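Local coordinates for thiamin pyrophosphokinase family protein (PDB 3MEL) that probably catalyses the ATP-dependent transfer of a diphosphate group to thiamine, and holds thiamine diphosphate and magnesium in this model, at residues V47-S52 with A73-T78; E56-V61 with E66-A71; E86-F91 with Q122-Q127. All blocks are in the same frame, centred on the assembly; numbering follows the deposited sequence.

Contact 1 (V47-S52 with A73-T78); sequences VGDFDS and AEKDDT. With TPP (thiamine diphosphate), chain E.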
loop_
_atom_site.group_PDB
_atom_site.type_symbol
_atom_site.label_atom_id
_atom_site.label_comp_id
_atom_site.label_asym_id
_atom_site.label_seq_id
_atom_site.Cartn_x
_atom_site.Cartn_y
_atom_site.Cartn_z
ATOM N N VAL A 47 -19.134 2.924 -14.237
ATOM C CA VAL A 47 -19.553 2.796 -12.838
ATOM C C VAL A 47 -19.005 3.881 -11.906
ATOM O O VAL A 47 -17.859 4.316 -12.017
ATOM C CB VAL A 47 -19.160 1.426 -12.251
ATOM C CG1 VAL A 47 -20.113 1.053 -11.131
ATOM C CG2 VAL A 47 -19.199 0.374 -13.313
ATOM N N GLY A 48 -19.835 4.300 -10.962
ATOM C CA GLY A 48 -19.435 5.336 -10.033
ATOM C C GLY A 48 -20.547 6.303 -9.728
ATOM O O GLY A 48 -21.688 6.055 -10.066
ATOM N N ASP A 49 -20.212 7.401 -9.068
ATOM C CA ASP A 49 -21.182 8.435 -8.749
ATOM C C ASP A 49 -20.861 9.605 -9.648
ATOM O O ASP A 49 -21.647 10.533 -9.813
ATOM C CB ASP A 49 -21.097 8.819 -7.275
ATOM C CG ASP A 49 -19.672 8.898 -6.771
ATOM O OD1 ASP A 49 -18.916 9.747 -7.278
ATOM O OD2 ASP A 49 -19.302 8.124 -5.860
ATOM N N PHE A 50 -19.678 9.527 -10.240
ATOM C CA PHE A 50 -19.255 10.446 -11.282
ATOM C C PHE A 50 -19.211 11.883 -10.807
ATOM O O PHE A 50 -19.305 12.799 -11.615
ATOM C CB PHE A 50 -20.137 10.294 -12.538
ATOM C CG PHE A 50 -20.060 8.926 -13.167
ATOM C CD1 PHE A 50 -19.019 8.597 -13.998
ATOM C CD2 PHE A 50 -21.017 7.970 -12.903
ATOM C CE1 PHE A 50 -18.939 7.349 -14.562
ATOM C CE2 PHE A 50 -20.937 6.714 -13.467
ATOM C CZ PHE A 50 -19.896 6.407 -14.292
ATOM N N ASP A 51 -19.042 12.074 -9.502
ATOM C CA ASP A 51 -18.956 13.418 -8.936
ATOM C C ASP A 51 -17.653 14.103 -9.331
ATOM O O ASP A 51 -17.544 15.328 -9.323
ATOM C CB ASP A 51 -19.163 13.416 -7.402
ATOM C CG ASP A 51 -18.095 12.602 -6.638
ATOM O OD1 ASP A 51 -17.088 12.138 -7.248
ATOM O OD2 ASP A 51 -18.275 12.435 -5.404
ATOM N N SER A 52 -16.656 13.319 -9.697
ATOM C CA SER A 52 -15.426 13.924 -10.145
ATOM C C SER A 52 -15.584 14.520 -11.564
ATOM O O SER A 52 -14.771 15.338 -11.997
ATOM C CB SER A 52 -14.279 12.913 -10.034
ATOM O OG SER A 52 -13.813 12.502 -11.300
ATOM N N ALA A 73 -23.386 9.233 -4.370
ATOM C CA ALA A 73 -22.080 9.626 -3.814
ATOM C C ALA A 73 -21.916 9.118 -2.383
ATOM O O ALA A 73 -20.799 8.895 -1.908
ATOM C CB ALA A 73 -21.913 11.127 -3.847
ATOM N N GLU A 74 -23.054 8.935 -1.714
ATOM C CA GLU A 74 -23.120 8.455 -0.349
ATOM C C GLU A 74 -23.413 6.975 -0.347
ATOM O O GLU A 74 -24.566 6.570 -0.443
ATOM C CB GLU A 74 -24.266 9.163 0.380
ATOM C CG GLU A 74 -24.198 9.125 1.914
ATOM C CD GLU A 74 -23.365 10.269 2.471
ATOM O OE1 GLU A 74 -22.510 10.788 1.711
ATOM O OE2 GLU A 74 -23.572 10.655 3.656
ATOM N N LYS A 75 -22.371 6.163 -0.241
ATOM C CA LYS A 75 -22.548 4.724 -0.071
ATOM C C LYS A 75 -21.452 4.141 0.811
ATOM O O LYS A 75 -20.441 4.799 1.054
ATOM C CB LYS A 75 -22.559 4.008 -1.432
ATOM C CG LYS A 75 -21.906 4.788 -2.552
ATOM C CD LYS A 75 -21.296 3.883 -3.623
ATOM C CE LYS A 75 -20.553 4.693 -4.687
ATOM N NZ LYS A 75 -19.546 5.622 -4.097
ATOM N N ASP A 76 -21.657 2.912 1.284
ATOM C CA ASP A 76 -20.592 2.128 1.913
ATOM C C ASP A 76 -19.488 1.750 0.928
ATOM O O ASP A 76 -18.306 1.901 1.227
ATOM C CB ASP A 76 -21.146 0.842 2.517
ATOM C CG ASP A 76 -22.106 1.096 3.657
ATOM O OD1 ASP A 76 -21.885 2.075 4.418
ATOM O OD2 ASP A 76 -23.076 0.306 3.779
ATOM N N ASP A 77 -19.873 1.254 -0.243
ATOM C CA ASP A 77 -18.910 0.822 -1.240
ATOM C C ASP A 77 -18.183 1.970 -1.909
ATOM O O ASP A 77 -18.771 2.999 -2.217
ATOM C CB ASP A 77 -19.602 0.028 -2.336
ATOM C CG ASP A 77 -20.055 -1.327 -1.877
ATOM O OD1 ASP A 77 -20.102 -1.587 -0.652
ATOM O OD2 ASP A 77 -20.379 -2.140 -2.759
ATOM N N THR A 78 -16.897 1.764 -2.162
ATOM C CA THR A 78 -16.150 2.597 -3.096
ATOM C C THR A 78 -16.587 2.299 -4.539
ATOM O O THR A 78 -17.028 1.185 -4.838
ATOM C CB THR A 78 -14.651 2.317 -2.990
ATOM O OG1 THR A 78 -14.403 0.931 -3.257
ATOM C CG2 THR A 78 -14.134 2.654 -1.601
HETATM N "N1'" TPP E . -16.236 4.821 7.440
HETATM C "C2'" TPP E . -17.565 4.350 7.886
HETATM C CM2 TPP E . -17.464 3.269 8.980
HETATM N "N3'" TPP E . -18.469 4.059 6.768
HETATM C "C4'" TPP E . -18.559 5.075 5.691
HETATM N "N4'" TPP E . -19.456 4.603 4.630
HETATM C "C5'" TPP E . -17.106 5.370 5.162
HETATM C "C6'" TPP E . -16.278 5.823 6.376
HETATM C "C7'" TPP E . -17.125 6.434 4.027
HETATM N N3 TPP E . -17.671 5.876 2.749
HETATM C C2 TPP E . -17.420 4.450 2.495
HETATM S S1 TPP E . -16.459 4.340 0.957
HETATM C C5 TPP E . -16.632 6.096 0.478
HETATM C C4 TPP E . -17.588 6.738 1.501
HETATM C CM4 TPP E . -17.206 8.186 1.796
HETATM C C6 TPP E . -16.906 6.397 -0.995
HETATM C C7 TPP E . -15.622 6.744 -1.770
HETATM O O7 TPP E . -15.728 6.184 -3.069
HETATM P PA TPP E . -14.844 6.571 -4.336
HETATM O O1A TPP E . -13.598 7.146 -3.556
HETATM O O2A TPP E . -15.450 7.261 -5.483
HETATM O O3A TPP E . -14.232 5.383 -5.201
HETATM P PB TPP E . -12.870 5.123 -5.960
HETATM O O1B TPP E . -12.797 3.577 -6.220
HETATM O O2B TPP E . -13.185 5.550 -7.453
HETATM O O3B TPP E . -11.684 5.893 -5.540
#

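Contact 2 (E56-V61 with E66-A71); sequences EEYHFV and ETLIQA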
loop_
_atom_site.group_PDB
_atom_site.type_symbol
_atom_site.label_atom_id
_atom_site.label_comp_id
_atom_site.label_asym_id
_atom_site.label_seq_id
_atom_site.Cartn_x
_atom_site.Cartn_y
_atom_site.Cartn_z
ATOM N N GLU A 56 -20.571 18.056 -18.633
ATOM C CA GLU A 56 -20.312 17.814 -20.036
ATOM C C GLU A 56 -19.549 16.504 -20.262
ATOM O O GLU A 56 -19.775 15.807 -21.245
ATOM C CB GLU A 56 -19.534 19.001 -20.600
ATOM C CG GLU A 56 -19.272 18.942 -22.076
ATOM C CD GLU A 56 -18.620 20.206 -22.571
ATOM O OE1 GLU A 56 -18.746 21.245 -21.881
ATOM O OE2 GLU A 56 -17.988 20.160 -23.651
ATOM N N GLU A 57 -18.636 16.174 -19.354
ATOM C CA GLU A 57 -17.888 14.930 -19.472
ATOM C C GLU A 57 -18.789 13.738 -19.189
ATOM O O GLU A 57 -18.672 12.696 -19.837
ATOM C CB GLU A 57 -16.695 14.924 -18.525
ATOM C CG GLU A 57 -15.539 15.810 -18.972
ATOM C CD GLU A 57 -14.532 16.045 -17.865
ATOM O OE1 GLU A 57 -14.914 15.925 -16.677
ATOM O OE2 GLU A 57 -13.365 16.359 -18.185
ATOM N N TYR A 58 -19.702 13.908 -18.236
ATOM C CA TYR A 58 -20.645 12.862 -17.867
ATOM C C TYR A 58 -21.751 12.688 -18.903
ATOM O O TYR A 58 -22.480 11.695 -18.887
ATOM C CB TYR A 58 -21.258 13.181 -16.514
ATOM C CG TYR A 58 -22.145 12.091 -15.992
ATOM C CD1 TYR A 58 -21.689 10.790 -15.886
ATOM C CD2 TYR A 58 -23.438 12.360 -15.604
ATOM C CE1 TYR A 58 -22.514 9.790 -15.404
ATOM C CE2 TYR A 58 -24.268 11.368 -15.128
ATOM C CZ TYR A 58 -23.807 10.091 -15.025
ATOM O OH TYR A 58 -24.651 9.118 -14.545
ATOM N N HIS A 59 -21.910 13.659 -19.792
ATOM C CA HIS A 59 -22.877 13.506 -20.877
ATOM C C HIS A 59 -22.212 12.607 -21.925
ATOM O O HIS A 59 -22.829 11.710 -22.505
ATOM C CB HIS A 59 -23.265 14.879 -21.461
ATOM C CG HIS A 59 -24.308 14.817 -22.537
ATOM N ND1 HIS A 59 -23.992 14.741 -23.879
ATOM C CD2 HIS A 59 -25.659 14.811 -22.466
ATOM C CE1 HIS A 59 -25.106 14.690 -24.588
ATOM N NE2 HIS A 59 -26.131 14.731 -23.756
ATOM N N PHE A 60 -20.924 12.849 -22.129
ATOM C CA PHE A 60 -20.131 12.103 -23.084
ATOM C C PHE A 60 -19.938 10.642 -22.675
ATOM O O PHE A 60 -19.858 9.766 -23.531
ATOM C CB PHE A 60 -18.785 12.798 -23.269
ATOM C CG PHE A 60 -17.838 12.054 -24.147
ATOM C CD1 PHE A 60 -18.210 11.689 -25.439
ATOM C CD2 PHE A 60 -16.562 11.727 -23.692
ATOM C CE1 PHE A 60 -17.332 11.003 -26.256
ATOM C CE2 PHE A 60 -15.676 11.040 -24.503
ATOM C CZ PHE A 60 -16.063 10.678 -25.786
ATOM N N VAL A 61 -19.863 10.384 -21.373
ATOM C CA VAL A 61 -19.712 9.026 -20.866
ATOM C C VAL A 61 -21.038 8.276 -20.924
ATOM O O VAL A 61 -21.088 7.052 -20.890
ATOM C CB VAL A 61 -19.175 9.037 -19.436
ATOM C CG1 VAL A 61 -19.309 7.673 -18.800
ATOM C CG2 VAL A 61 -17.738 9.496 -19.433
ATOM N N GLU A 66 -22.056 1.472 -22.958
ATOM C CA GLU A 66 -23.251 0.728 -23.330
ATOM C C GLU A 66 -24.061 0.245 -22.136
ATOM O O GLU A 66 -25.227 -0.100 -22.291
ATOM C CB GLU A 66 -22.948 -0.414 -24.305
ATOM C CG GLU A 66 -21.961 -1.457 -23.833
ATOM C CD GLU A 66 -21.639 -2.467 -24.933
ATOM O OE1 GLU A 66 -21.439 -2.043 -26.096
ATOM O OE2 GLU A 66 -21.586 -3.686 -24.634
ATOM N N THR A 67 -23.442 0.206 -20.958
ATOM C CA THR A 67 -24.171 0.070 -19.697
ATOM C C THR A 67 -23.686 1.120 -18.724
ATOM O O THR A 67 -22.480 1.230 -18.456
ATOM C CB THR A 67 -23.987 -1.289 -19.027
ATOM O OG1 THR A 67 -24.285 -2.319 -19.961
ATOM C CG2 THR A 67 -24.932 -1.435 -17.863
ATOM N N LEU A 68 -24.629 1.897 -18.201
ATOM C CA LEU A 68 -24.318 2.906 -17.199
ATOM C C LEU A 68 -24.809 2.450 -15.830
ATOM O O LEU A 68 -26.002 2.186 -15.641
ATOM C CB LEU A 68 -24.982 4.234 -17.564
ATOM C CG LEU A 68 -24.731 5.419 -16.642
ATOM C CD1 LEU A 68 -23.242 5.700 -16.564
ATOM C CD2 LEU A 68 -25.494 6.631 -17.132
ATOM N N ILE A 69 -23.890 2.339 -14.877
ATOM C CA ILE A 69 -24.290 2.226 -13.477
ATOM C C ILE A 69 -23.889 3.469 -12.689
ATOM O O ILE A 69 -22.751 3.620 -12.270
ATOM C CB ILE A 69 -23.738 0.966 -12.832
ATOM C CG1 ILE A 69 -24.320 -0.252 -13.541
ATOM C CG2 ILE A 69 -24.097 0.947 -11.374
ATOM C CD1 ILE A 69 -23.962 -1.539 -12.913
ATOM N N GLN A 70 -24.828 4.387 -12.541
ATOM C CA GLN A 70 -24.620 5.590 -11.742
ATOM C C GLN A 70 -25.144 5.363 -10.321
ATOM O O GLN A 70 -26.310 5.034 -10.126
ATOM C CB GLN A 70 -25.320 6.771 -12.413
ATOM C CG GLN A 70 -25.463 8.025 -11.575
ATOM C CD GLN A 70 -26.754 8.759 -11.914
ATOM O OE1 GLN A 70 -27.743 8.673 -11.175
ATOM N NE2 GLN A 70 -26.769 9.446 -13.059
ATOM N N ALA A 71 -24.273 5.506 -9.335
ATOM C CA ALA A 71 -24.621 5.208 -7.947
ATOM C C ALA A 71 -24.475 6.456 -7.072
ATOM O O ALA A 71 -23.811 7.404 -7.472
ATOM C CB ALA A 71 -23.743 4.078 -7.422
#

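Contact 3 (E86-F91 with Q122-Q127); sequences EALQRF and QGVLRQ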
loop_
_atom_site.group_PDB
_atom_site.type_symbol
_atom_site.label_atom_id
_atom_site.label_comp_id
_atom_site.label_asym_id
_atom_site.label_seq_id
_atom_site.Cartn_x
_atom_site.Cartn_y
_atom_site.Cartn_z
ATOM N N GLU A 86 -20.362 -5.663 -9.994
ATOM C CA GLU A 86 -21.198 -5.602 -11.184
ATOM C C GLU A 86 -20.579 -6.423 -12.307
ATOM O O GLU A 86 -21.263 -7.199 -12.978
ATOM C CB GLU A 86 -21.369 -4.154 -11.664
ATOM C CG GLU A 86 -22.205 -3.243 -10.772
ATOM C CD GLU A 86 -23.611 -3.775 -10.502
ATOM O OE1 GLU A 86 -24.147 -4.532 -11.338
ATOM O OE2 GLU A 86 -24.187 -3.435 -9.440
ATOM N N ALA A 87 -19.280 -6.223 -12.516
ATOM C CA ALA A 87 -18.558 -6.862 -13.607
ATOM C C ALA A 87 -18.452 -8.370 -13.386
ATOM O O ALA A 87 -18.599 -9.139 -14.325
ATOM C CB ALA A 87 -17.194 -6.236 -13.773
ATOM N N LEU A 88 -18.218 -8.803 -12.151
ATOM C CA LEU A 88 -18.264 -10.228 -11.878
ATOM C C LEU A 88 -19.684 -10.756 -12.017
ATOM O O LEU A 88 -19.884 -11.947 -12.260
ATOM C CB LEU A 88 -17.721 -10.559 -10.498
ATOM C CG LEU A 88 -16.229 -10.796 -10.319
ATOM C CD1 LEU A 88 -15.935 -10.750 -8.845
ATOM C CD2 LEU A 88 -15.785 -12.115 -10.891
ATOM N N GLN A 89 -20.680 -9.889 -11.858
ATOM C CA GLN A 89 -22.053 -10.351 -12.018
ATOM C C GLN A 89 -22.267 -10.782 -13.458
ATOM O O GLN A 89 -23.021 -11.714 -13.720
ATOM C CB GLN A 89 -23.077 -9.283 -11.663
ATOM C CG GLN A 89 -24.492 -9.781 -11.885
ATOM C CD GLN A 89 -25.552 -8.689 -11.832
ATOM O OE1 GLN A 89 -25.898 -8.202 -10.753
ATOM N NE2 GLN A 89 -26.088 -8.313 -13.001
ATOM N N ARG A 90 -21.583 -10.093 -14.372
ATOM C CA ARG A 90 -21.771 -10.249 -15.802
ATOM C C ARG A 90 -20.786 -11.239 -16.376
ATOM O O ARG A 90 -21.026 -11.774 -17.460
ATOM C CB ARG A 90 -21.576 -8.903 -16.507
ATOM C CG ARG A 90 -22.830 -8.071 -16.663
ATOM C CD ARG A 90 -22.511 -6.584 -16.784
ATOM N NE ARG A 90 -23.693 -5.763 -16.537
ATOM C CZ ARG A 90 -24.146 -5.434 -15.323
ATOM N NH1 ARG A 90 -23.515 -5.834 -14.223
ATOM N NH2 ARG A 90 -25.238 -4.695 -15.206
ATOM N N PHE A 91 -19.671 -11.463 -15.670
ATOM C CA PHE A 91 -18.598 -12.361 -16.128
ATOM C C PHE A 91 -18.035 -13.159 -14.969
ATOM O O PHE A 91 -16.879 -13.009 -14.618
ATOM C CB PHE A 91 -17.470 -11.559 -16.767
ATOM C CG PHE A 91 -17.865 -10.862 -18.043
ATOM C CD1 PHE A 91 -17.446 -11.346 -19.274
ATOM C CD2 PHE A 91 -18.667 -9.732 -18.014
ATOM C CE1 PHE A 91 -17.817 -10.708 -20.448
ATOM C CE2 PHE A 91 -19.029 -9.095 -19.171
ATOM C CZ PHE A 91 -18.605 -9.581 -20.392
ATOM N N GLN A 122 -14.277 -13.368 -1.964
ATOM C CA GLN A 122 -13.485 -14.514 -1.551
ATOM C C GLN A 122 -13.504 -15.662 -2.595
ATOM O O GLN A 122 -12.450 -16.187 -2.998
ATOM C CB GLN A 122 -13.974 -15.005 -0.197
ATOM C CG GLN A 122 -12.876 -15.034 0.841
ATOM C CD GLN A 122 -12.760 -16.384 1.523
ATOM O OE1 GLN A 122 -13.723 -17.165 1.548
ATOM N NE2 GLN A 122 -11.580 -16.672 2.080
ATOM N N GLY A 123 -14.705 -16.023 -3.044
ATOM C CA GLY A 123 -14.902 -17.117 -3.973
ATOM C C GLY A 123 -14.208 -16.919 -5.301
ATOM O O GLY A 123 -14.113 -17.849 -6.102
ATOM N N VAL A 124 -13.706 -15.716 -5.539
ATOM C CA VAL A 124 -12.962 -15.448 -6.757
ATOM C C VAL A 124 -11.626 -14.718 -6.538
ATOM O O VAL A 124 -11.252 -13.881 -7.362
ATOM C CB VAL A 124 -13.823 -14.668 -7.793
ATOM C CG1 VAL A 124 -15.075 -15.455 -8.165
ATOM C CG2 VAL A 124 -14.204 -13.289 -7.273
ATOM N N LEU A 125 -10.899 -15.029 -5.461
ATOM C CA LEU A 125 -9.622 -14.343 -5.207
ATOM C C LEU A 125 -8.592 -14.648 -6.275
ATOM O O LEU A 125 -7.748 -13.824 -6.619
ATOM C CB LEU A 125 -9.051 -14.707 -3.839
ATOM C CG LEU A 125 -8.752 -16.157 -3.482
ATOM C CD1 LEU A 125 -7.384 -16.580 -3.926
ATOM C CD2 LEU A 125 -8.861 -16.279 -1.987
ATOM N N ARG A 126 -8.667 -15.865 -6.784
ATOM C CA ARG A 126 -7.788 -16.348 -7.817
ATOM C C ARG A 126 -8.049 -15.577 -9.113
ATOM O O ARG A 126 -7.257 -15.613 -10.042
ATOM C CB ARG A 126 -8.067 -17.838 -7.983
ATOM C CG ARG A 126 -6.861 -18.734 -8.183
ATOM C CD ARG A 126 -5.794 -18.531 -7.143
ATOM N NE ARG A 126 -4.933 -17.400 -7.468
ATOM C CZ ARG A 126 -4.165 -17.314 -8.552
ATOM N NH1 ARG A 126 -3.417 -16.236 -8.737
ATOM N NH2 ARG A 126 -4.139 -18.296 -9.449
ATOM N N GLN A 127 -9.158 -14.849 -9.158
ATOM C CA GLN A 127 -9.577 -14.143 -10.370
ATOM C C GLN A 127 -9.239 -12.652 -10.392
ATOM O O GLN A 127 -9.426 -11.994 -11.404
ATOM C CB GLN A 127 -11.089 -14.305 -10.578
ATOM C CG GLN A 127 -11.524 -15.722 -10.900
ATOM C CD GLN A 127 -12.986 -15.815 -11.226
ATOM O OE1 GLN A 127 -13.547 -14.942 -11.888
ATOM N NE2 GLN A 127 -13.619 -16.880 -10.774
#

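Contact 1 (V47-S52 with A73-T78)
Asp49 and Lys75 face each other across the contact, and their charged ends join in a salt bridge of 3.1 Å from Lys75 NZ to Asp49 OD2. The lysine chain slants across the aspartate, so that the ammonium group arrives nearly in line with the C-O bond of OD2. Its run is mostly extended, and a bend at the last torsion (chi4 53°) turns NZ in toward the acid. The same nitrogen gives a weak hydrogen bond to the backbone oxygen of Asp77, and Asp79 is a long, weak ion partner beyond.

The other carboxylate oxygen of Asp49 looks back into its own loop. OD1 accepts from Asp51 N at 3.2 Å, using the lone pair that lies away from OD2, and this closes an Asx turn just after strand 45-48. The aliphatic part of Asp49 rests on the backbone of Ala73, CB to CA 3.7 Å, while Ala73 CB lies 4.2 Å from Asp51 OD2 at the margin.

On the thiamine diphosphate side, Thr78 CG2 touches the thiazole sulphur S1 at 3.8 Å, and Thr78 CB packs beside the bridging oxygen O3A. Thr78 also N-caps helix 79-90, whose first residues, Asp79 and Thr80, bind the ligand.

Asp49 and Asp30 are the protein residues at the magnesium site in this model; Asp51 and Asp79 are also magnesium ligands of this protein. Asp49 is therefore shared between metal and lysine. The lysine ammonium and the magnesium ion would probably offset the negative charge gathered by these aspartates and the diphosphate, consistent with a family that handles magnesium-bound phosphates.

Contact 2 (E56-V61 with E66-A71)
One polar bond joins Tyr58 of helix 57-64 to Gln70 of strand 68-70, two elements of a beta-alpha-beta unit that begins with strand 45-48. Gln70 NE2 donates to Tyr58 OH over 2.6 Å, with an N-H...O angle of 164°. The acceptor lies in the plane of the glutamine amide, and the nitrogen sits at the edge of the phenol ring, near its plane. The two side chains cross at about a right angle, and their flat groups are turned 45° against each other. Gln70 bends at its second torsion (chi2 -147°), and its chain from CB to the amide runs past the hydroxyl oxygen.

The van der Waals part of the contact is slighter. Leu68, two residues earlier on the same face of the strand, offers CD2 to Tyr58 OH at 3.7 Å, and its CD1 approaches the ring obliquely, 4.3 Å from Tyr58 CE1, the apolar pair of the contact. Phe50 adds an aromatic neighbour, its ring meeting that of Tyr58 with the planes about 35° apart, and Leu68 touches Phe50 as well.

Contacts beyond the pair seat the helix: Val61 packs on Ala46 of the neighbouring strand and on helix 32-37, while Glu57 forms a salt bridge with Arg31.

An amide donor thus meets the phenol oxygen, and leucine and phenylalanine lie beside the ring. The bond ties the end of the tyrosine to this strand, the outermost of the sheet within the chain. In the model NE2 is the end of the amide turned to the hydroxyl, so the phenol oxygen serves as acceptor.

Contact 3 (E86-F91 with Q122-Q127)
Helix 79-90 belongs to a beta-alpha-beta crossover of the parallel part of the main sheet, and near its C-terminal end Leu88 meets Val124 and Gln127 in the link between helix 119-122 and strand 128-131. The crossover carries the chain from strand 68-70 at the edge of the sheet, past three intervening strands, to strand 95-99; strand 128-131 then lies next to 95-99. The contact therefore joins the last turn of one helix to the short connection that feeds the adjoining strand.

The meeting is by van der Waals contact, with no hydrogen bond between the segments. The branched ends of Leu88 and Val124 reach toward each other tip to tip, with Leu88 CD1 3.5 Å from Val124 CG2. The other leucine methyl, CD2, lies 4.1 Å from the same CG2. With Val124 CG1 beside the backbone N (chi1 -59°), CG2 falls between N and the carbonyl carbon and is the methyl that meets the leucine. Gln127 comes in obliquely from the side, its chain extended beyond CG, so that the end of its side chain passes close to Leu88 CD2. Leu88 also touches Met96 of strand 95-99, which puts the leucine between sheet and loop.

Val124 and Gln127 can both face the helix because residues 125-127 form a 3-10 turn: Gln127 N bonds to Val124 O at 2.9 Å. Arg126, between them in sequence, instead donates through NE to the backbone oxygen of Tyr139 and makes a cation-pi contact with Tyr140.

At another part of the helix surface, Arg90 NH1 reaches back one turn, forming a salt bridge of 3.2 Å to Glu86 OE1 and a second bond of 2.9 Å to Glu86 O.

Overall arrangement
From the N terminus, strands 3-7 and 26-29 come first, and strand 45-48 then leads into contact 1. Before that contact closes at 73-78, the chain makes helix 57-64 and strand 68-70, which meet in contact 2; the smaller loop thus falls wholly within the larger. The two touch directly, since strands 45-48 and 68-70 are sheet neighbours. Contact 3 opens only afterwards, on helix 79-90, and closes at 122-127, joining that helix to the link between helix 119-122 and strand 128-131; it follows in series and crosses neither. Ile69 packs on Glu86 and Arg90, tying contact 2 to helix 79-90. Contacts 1 and 3 have centres about 20 Å apart and do not touch.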